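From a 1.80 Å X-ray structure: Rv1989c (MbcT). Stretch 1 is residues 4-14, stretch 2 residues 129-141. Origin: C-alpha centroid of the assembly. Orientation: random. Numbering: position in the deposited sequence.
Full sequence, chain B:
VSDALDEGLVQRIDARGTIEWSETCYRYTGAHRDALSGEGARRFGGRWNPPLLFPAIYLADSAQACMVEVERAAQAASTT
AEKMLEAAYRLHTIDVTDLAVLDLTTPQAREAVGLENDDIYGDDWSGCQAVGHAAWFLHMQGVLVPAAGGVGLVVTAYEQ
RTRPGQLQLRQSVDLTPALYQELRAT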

# COMPACT_ATOMS: atom_id res chain seq x y z
N ALA B 4 -9.53 -21.87 -7.78
CA ALA B 4 -10.53 -22.50 -6.92
C ALA B 4 -10.39 -24.02 -6.93
O ALA B 4 -10.31 -24.65 -5.87
CB ALA B 4 -11.93 -22.10 -7.36
N LEU B 5 -10.36 -24.60 -8.13
CA LEU B 5 -10.46 -26.04 -8.33
C LEU B 5 -11.74 -26.56 -7.68
O LEU B 5 -11.73 -27.16 -6.60
CB LEU B 5 -9.23 -26.76 -7.76
CG LEU B 5 -8.90 -28.09 -8.44
CD1 LEU B 5 -8.83 -27.93 -9.95
CD2 LEU B 5 -7.59 -28.65 -7.91
N ASP B 6 -12.85 -26.31 -8.36
CA ASP B 6 -14.18 -26.60 -7.85
C ASP B 6 -14.42 -28.10 -7.65
O ASP B 6 -14.18 -28.90 -8.55
CB ASP B 6 -15.22 -26.02 -8.82
CG ASP B 6 -16.63 -26.30 -8.40
OD1 ASP B 6 -17.06 -25.76 -7.35
OD2 ASP B 6 -17.32 -27.05 -9.12
N GLU B 7 -14.88 -28.49 -6.46
CA GLU B 7 -15.13 -29.90 -6.16
C GLU B 7 -16.16 -30.53 -7.12
O GLU B 7 -15.99 -31.67 -7.56
CB GLU B 7 -15.60 -30.07 -4.72
CG GLU B 7 -15.92 -31.53 -4.37
CD GLU B 7 -16.62 -31.68 -3.03
OE1 GLU B 7 -16.50 -30.77 -2.18
OE2 GLU B 7 -17.28 -32.72 -2.82
N GLY B 8 -17.21 -29.78 -7.42
CA GLY B 8 -18.27 -30.25 -8.31
C GLY B 8 -17.76 -30.55 -9.71
O GLY B 8 -18.09 -31.58 -10.29
N LEU B 9 -16.94 -29.65 -10.25
CA LEU B 9 -16.36 -29.85 -11.58
C LEU B 9 -15.41 -31.02 -11.62
O LEU B 9 -15.41 -31.80 -12.56
CB LEU B 9 -15.65 -28.59 -12.06
CG LEU B 9 -14.96 -28.67 -13.42
CD1 LEU B 9 -16.00 -28.76 -14.55
CD2 LEU B 9 -14.05 -27.46 -13.62
N VAL B 10 -14.57 -31.13 -10.59
CA VAL B 10 -13.64 -32.25 -10.50
C VAL B 10 -14.44 -33.56 -10.48
O VAL B 10 -14.10 -34.51 -11.17
CB VAL B 10 -12.73 -32.15 -9.25
CG1 VAL B 10 -11.88 -33.40 -9.11
CG2 VAL B 10 -11.83 -30.92 -9.33
N GLN B 11 -15.50 -33.60 -9.68
CA GLN B 11 -16.30 -34.81 -9.54
C GLN B 11 -16.94 -35.19 -10.87
O GLN B 11 -16.93 -36.36 -11.27
CB GLN B 11 -17.38 -34.64 -8.48
CG GLN B 11 -17.98 -35.96 -8.00
CD GLN B 11 -17.08 -36.68 -6.99
OE1 GLN B 11 -16.08 -36.13 -6.53
NE2 GLN B 11 -17.45 -37.91 -6.64
N ARG B 12 -17.49 -34.19 -11.56
CA ARG B 12 -18.16 -34.45 -12.83
C ARG B 12 -17.18 -34.97 -13.87
O ARG B 12 -17.50 -35.89 -14.61
CB ARG B 12 -18.85 -33.18 -13.34
CG ARG B 12 -20.07 -32.80 -12.55
CD ARG B 12 -20.97 -34.00 -12.35
NE ARG B 12 -22.38 -33.62 -12.28
CZ ARG B 12 -23.11 -33.25 -13.32
NH1 ARG B 12 -22.56 -33.21 -14.54
NH2 ARG B 12 -24.38 -32.91 -13.16
N ILE B 13 -16.00 -34.37 -13.93
CA ILE B 13 -15.01 -34.80 -14.91
C ILE B 13 -14.52 -36.22 -14.59
O ILE B 13 -14.40 -37.06 -15.50
CB ILE B 13 -13.83 -33.80 -14.97
CG1 ILE B 13 -14.30 -32.52 -15.66
CG2 ILE B 13 -12.64 -34.41 -15.71
CD1 ILE B 13 -13.36 -31.36 -15.55
N ASP B 14 -14.28 -36.51 -13.32
CA ASP B 14 -13.92 -37.87 -12.91
C ASP B 14 -14.99 -38.88 -13.34
O ASP B 14 -14.67 -39.98 -13.81
CB ASP B 14 -13.72 -37.95 -11.40
CG ASP B 14 -13.42 -39.36 -10.92
OD1 ASP B 14 -12.24 -39.77 -10.96
OD2 ASP B 14 -14.36 -40.07 -10.50
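Stretch 2, residues 129-141: QAVGHAAWFLHMQ

How does stretch 2 cross stretch 1? It is already helical at Gln129 and stays so to Phe137, and its axis passes 9.5 Å from that of helix 7-14, the N-to-C directions 64° apart (signed crossing angle -64°). The backbones come nearest where the CA atoms of Val10 and Ala134 lie 5.7 Å apart; no hydrogen bond joins the stretches.

What do the residues from Ala130 to His133 touch? Ala130 CB lies 4.1 Å from Leu9 CD2. Val131 reaches two residues, with CG2 4.3 Å from Leu9 CD1 and CG1 4.0 Å from Ile13 CD1. Gly132 makes no contact, but the ring of His133 takes Leu5 CD1 over one face, 3.9 Å from its centroid.

What lies against stretch 1 at Ala134? Its CB points toward stretch 1 and packs 3.5 Å from Ile13 CD1. One turn on, Phe137 offers a ring face to Leu5, whose CD2 stands 3.5 Å from the ring centroid.

How does the contact continue beyond the helix? Leu138, the first residue to leave helical phi/psi, places CD2 3.6 Å from Val10 CG1 and CD1 3.7 Å from Ile13 CG2. His139 is out of reach of stretch 1, whereas Met140 returns, its CE 3.8 Å from Ile13 CG2.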

# COMPACT_ATOMS: atom_id res chain seq x y z
N GLN B 129 -10.21 -23.45 -19.53
CA GLN B 129 -9.00 -23.61 -18.71
C GLN B 129 -9.28 -24.34 -17.41
O GLN B 129 -8.48 -25.16 -16.97
CB GLN B 129 -8.37 -22.25 -18.41
CG GLN B 129 -7.69 -21.62 -19.63
CD GLN B 129 -7.10 -20.26 -19.33
OE1 GLN B 129 -7.71 -19.45 -18.62
NE2 GLN B 129 -5.91 -20.00 -19.85
N ALA B 130 -10.42 -24.06 -16.79
CA ALA B 130 -10.79 -24.75 -15.56
C ALA B 130 -10.98 -26.23 -15.83
O ALA B 130 -10.58 -27.08 -15.02
CB ALA B 130 -12.05 -24.16 -14.97
N VAL B 131 -11.57 -26.55 -16.98
CA VAL B 131 -11.79 -27.95 -17.35
C VAL B 131 -10.45 -28.66 -17.62
O VAL B 131 -10.23 -29.78 -17.13
CB VAL B 131 -12.74 -28.06 -18.57
CG1 VAL B 131 -12.79 -29.48 -19.09
CG2 VAL B 131 -14.14 -27.59 -18.19
N GLY B 132 -9.56 -28.02 -18.38
CA GLY B 132 -8.24 -28.60 -18.63
C GLY B 132 -7.46 -28.75 -17.33
O GLY B 132 -6.79 -29.76 -17.11
N HIS B 133 -7.55 -27.75 -16.46
CA HIS B 133 -6.90 -27.82 -15.16
C HIS B 133 -7.36 -29.05 -14.38
O HIS B 133 -6.56 -29.80 -13.84
CB HIS B 133 -7.19 -26.56 -14.36
CG HIS B 133 -6.47 -26.48 -13.05
ND1 HIS B 133 -6.80 -25.56 -12.08
CD2 HIS B 133 -5.41 -27.18 -12.56
CE1 HIS B 133 -5.99 -25.71 -11.04
NE2 HIS B 133 -5.15 -26.69 -11.31
N ALA B 134 -8.67 -29.26 -14.34
CA ALA B 134 -9.23 -30.38 -13.58
C ALA B 134 -8.82 -31.73 -14.18
O ALA B 134 -8.52 -32.67 -13.44
CB ALA B 134 -10.75 -30.27 -13.51
N ALA B 135 -8.80 -31.84 -15.50
CA ALA B 135 -8.43 -33.10 -16.15
C ALA B 135 -6.99 -33.44 -15.79
O ALA B 135 -6.68 -34.60 -15.47
CB ALA B 135 -8.60 -33.02 -17.67
N TRP B 136 -6.12 -32.44 -15.84
CA TRP B 136 -4.72 -32.62 -15.48
C TRP B 136 -4.58 -32.99 -14.01
O TRP B 136 -3.78 -33.86 -13.63
CB TRP B 136 -3.92 -31.36 -15.76
CG TRP B 136 -2.57 -31.34 -15.08
CD1 TRP B 136 -1.42 -31.95 -15.51
CD2 TRP B 136 -2.24 -30.69 -13.84
NE1 TRP B 136 -0.39 -31.71 -14.61
CE2 TRP B 136 -0.87 -30.93 -13.59
CE3 TRP B 136 -2.97 -29.90 -12.94
CZ2 TRP B 136 -0.21 -30.42 -12.46
CZ3 TRP B 136 -2.31 -29.39 -11.81
CH2 TRP B 136 -0.95 -29.65 -11.59
N PHE B 137 -5.37 -32.32 -13.18
CA PHE B 137 -5.36 -32.57 -11.75
C PHE B 137 -5.73 -34.02 -11.44
O PHE B 137 -5.17 -34.62 -10.52
CB PHE B 137 -6.32 -31.61 -11.05
CG PHE B 137 -6.38 -31.79 -9.56
CD1 PHE B 137 -5.37 -31.29 -8.76
CD2 PHE B 137 -7.42 -32.48 -8.98
CE1 PHE B 137 -5.41 -31.46 -7.39
CE2 PHE B 137 -7.46 -32.67 -7.61
CZ PHE B 137 -6.46 -32.15 -6.82
N LEU B 138 -6.64 -34.59 -12.23
CA LEU B 138 -7.09 -35.98 -12.08
C LEU B 138 -6.17 -36.99 -12.76
O LEU B 138 -6.51 -38.17 -12.86
CB LEU B 138 -8.51 -36.14 -12.63
CG LEU B 138 -9.57 -35.36 -11.84
CD1 LEU B 138 -10.90 -35.33 -12.59
CD2 LEU B 138 -9.73 -35.99 -10.46
N HIS B 139 -5.02 -36.51 -13.22
CA HIS B 139 -4.00 -37.33 -13.86
C HIS B 139 -4.44 -37.91 -15.20
O HIS B 139 -3.95 -38.95 -15.62
CB HIS B 139 -3.54 -38.46 -12.92
CG HIS B 139 -2.66 -37.99 -11.82
ND1 HIS B 139 -3.12 -37.23 -10.77
CD2 HIS B 139 -1.33 -38.14 -11.61
CE1 HIS B 139 -2.12 -36.94 -9.96
NE2 HIS B 139 -1.02 -37.48 -10.45
N MET B 140 -5.37 -37.24 -15.87
CA MET B 140 -5.72 -37.63 -17.22
C MET B 140 -4.60 -37.17 -18.14
O MET B 140 -3.92 -36.21 -17.84
CB MET B 140 -7.06 -37.01 -17.64
CG MET B 140 -8.21 -37.49 -16.81
SD MET B 140 -9.76 -36.71 -17.24
CE MET B 140 -10.92 -37.71 -16.28
N GLN B 141 -4.40 -37.87 -19.25
CA GLN B 141 -3.26 -37.59 -20.11
C GLN B 141 -3.54 -36.43 -21.06
O GLN B 141 -2.63 -35.84 -21.63
CB GLN B 141 -2.86 -38.84 -20.88
CG GLN B 141 -2.27 -39.93 -20.00
CD GLN B 141 -1.71 -41.07 -20.80
OE1 GLN B 141 -2.38 -41.62 -21.67
NE2 GLN B 141 -0.46 -41.43 -20.52